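Local coordinates for putative potassium transport protein (Staphylococcus aureus 08BA02176, PDB 4XTT) that probably regulates potassium uptake as the cytosolic subunit of a Ktr transporter, its RCK C domain binding the second messenger c-di-AMP, at residues A[77-80]-A[81-85]. Residues are numbered along the deposited sequence; the frame is centred on the assembly and turned at random.
Sequences DLNR and FEKNI
Lys83 lays its aliphatic chain over the backbone carbonyl and side-chain amide of Asn79, one turn earlier in helix 75-83. A bend at chi2 (61°) turns the otherwise extended end of the lysine back along the helix, and NZ donates to Asn79 OD1 at 3.0 Å, from above the carbonyl plane. With chi1 at -180°, Asn79 swings CG away from its own N and sets the amide beside the lysine end. On another side of the helix, Asn84 folds back over the last turn, and its ND2 reaches Arg80 O at 2.6 Å, the oxygen lying close to the plane of the Asn84 amide. The same oxygen receives weak bonds from Lys83 N and from Asn84 N, the latter belonging to the first residue to leave helical geometry. Arg80 runs alongside Asn84, its guanidinium nearly perpendicular to the amide (85°), and its NH2 forms a salt bridge with Asp77 OD1 at 2.7 Å. The ring of Phe81 is buried instead, meeting Tyr40 edge-to-face and packing on Ile36 and Ile42, both residues of the c-di-AMP pocket. The C-terminal helix thus joins a hydrophobic inner face to a polar outer one, where the amide of Asn84 adds a third donor to the Arg80 carbonyl, whose two backbone bonds are weak.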
loop_
_atom_site.group_PDB
_atom_site.type_symbol
_atom_site.label_atom_id
_atom_site.label_comp_id
_atom_site.label_asym_id
_atom_site.label_seq_id
_atom_site.Cartn_x
_atom_site.Cartn_y
_atom_site.Cartn_z
ATOM N N ASP A 77 1.853 5.757 13.718
ATOM C CA ASP A 77 0.610 5.121 13.297
ATOM C C ASP A 77 0.767 3.622 13.355
ATOM O O ASP A 77 -0.124 2.927 13.838
ATOM C CB ASP A 77 0.206 5.521 11.870
ATOM C CG ASP A 77 -0.080 7.002 11.716
ATOM O OD1 ASP A 77 -0.659 7.602 12.646
ATOM O OD2 ASP A 77 0.255 7.561 10.647
ATOM N N LEU A 78 1.915 3.133 12.892
ATOM C CA LEU A 78 2.210 1.714 12.963
ATOM C C LEU A 78 2.236 1.233 14.403
ATOM O O LEU A 78 1.632 0.213 14.730
ATOM C CB LEU A 78 3.543 1.425 12.285
ATOM C CG LEU A 78 3.575 1.680 10.782
ATOM C CD1 LEU A 78 5.009 1.781 10.286
ATOM C CD2 LEU A 78 2.855 0.533 10.096
ATOM N N ASN A 79 2.887 2.009 15.267
ATOM C CA ASN A 79 3.016 1.662 16.680
ATOM C C ASN A 79 1.667 1.637 17.404
ATOM O O ASN A 79 1.440 0.825 18.296
ATOM C CB ASN A 79 3.972 2.632 17.361
ATOM C CG ASN A 79 4.158 2.333 18.829
ATOM O OD1 ASN A 79 5.087 1.622 19.210
ATOM N ND2 ASN A 79 3.300 2.905 19.670
ATOM N N ARG A 80 0.767 2.523 17.008
ATOM C CA ARG A 80 -0.555 2.579 17.611
ATOM C C ARG A 80 -1.410 1.382 17.219
ATOM O O ARG A 80 -2.124 0.823 18.051
ATOM C CB ARG A 80 -1.241 3.882 17.224
ATOM C CG ARG A 80 -2.398 4.295 18.110
ATOM C CD ARG A 80 -3.408 4.963 17.226
ATOM N NE ARG A 80 -2.708 5.929 16.382
ATOM C CZ ARG A 80 -3.204 6.487 15.280
ATOM N NH1 ARG A 80 -4.419 6.158 14.845
ATOM N NH2 ARG A 80 -2.464 7.350 14.594
ATOM N N PHE A 81 -1.332 0.980 15.956
ATOM C CA PHE A 81 -2.080 -0.179 15.493
ATOM C C PHE A 81 -1.589 -1.455 16.162
ATOM O O PHE A 81 -2.388 -2.308 16.547
ATOM C CB PHE A 81 -1.971 -0.311 13.977
ATOM C CG PHE A 81 -2.617 -1.550 13.426
ATOM C CD1 PHE A 81 -3.991 -1.728 13.500
ATOM C CD2 PHE A 81 -1.852 -2.530 12.816
ATOM C CE1 PHE A 81 -4.593 -2.868 12.988
ATOM C CE2 PHE A 81 -2.443 -3.669 12.296
ATOM C CZ PHE A 81 -3.823 -3.835 12.380
ATOM N N GLU A 82 -0.272 -1.560 16.327
ATOM C CA GLU A 82 0.336 -2.738 16.933
ATOM C C GLU A 82 -0.041 -2.900 18.395
ATOM O O GLU A 82 -0.209 -4.018 18.875
ATOM C CB GLU A 82 1.858 -2.677 16.813
ATOM C CG GLU A 82 2.378 -2.869 15.415
ATOM C CD GLU A 82 3.884 -2.762 15.345
ATOM O OE1 GLU A 82 4.521 -2.718 16.418
ATOM O OE2 GLU A 82 4.433 -2.714 14.222
ATOM N N LYS A 83 -0.220 -1.785 19.090
ATOM C CA LYS A 83 -0.480 -1.828 20.519
ATOM C C LYS A 83 -1.936 -2.152 20.797
ATOM O O LYS A 83 -2.273 -2.646 21.871
ATOM C CB LYS A 83 -0.071 -0.502 21.167
ATOM C CG LYS A 83 1.304 -0.569 21.825
ATOM C CD LYS A 83 2.388 -0.894 20.798
ATOM C CE LYS A 83 3.780 -0.869 21.410
ATOM N NZ LYS A 83 4.822 -1.087 20.365
ATOM N N ASN A 84 -2.796 -1.905 19.815
ATOM C CA ASN A 84 -4.208 -2.238 19.954
ATOM C C ASN A 84 -4.470 -3.698 19.606
ATOM O O ASN A 84 -5.615 -4.113 19.458
ATOM C CB ASN A 84 -5.064 -1.326 19.080
ATOM C CG ASN A 84 -5.250 0.053 19.688
ATOM O OD1 ASN A 84 -6.303 0.365 20.240
ATOM N ND2 ASN A 84 -4.221 0.885 19.591
ATOM N N ILE A 85 -3.398 -4.467 19.446
ATOM C CA ILE A 85 -3.496 -5.893 19.150
ATOM C C ILE A 85 -2.513 -6.715 19.994
ATOM O O ILE A 85 -2.520 -6.655 21.229
ATOM C CB ILE A 85 -3.244 -6.175 17.660
ATOM C CG1 ILE A 85 -4.253 -5.409 16.800
ATOM C CG2 ILE A 85 -3.330 -7.667 17.385
ATOM C CD1 ILE A 85 -4.033 -5.553 15.332
#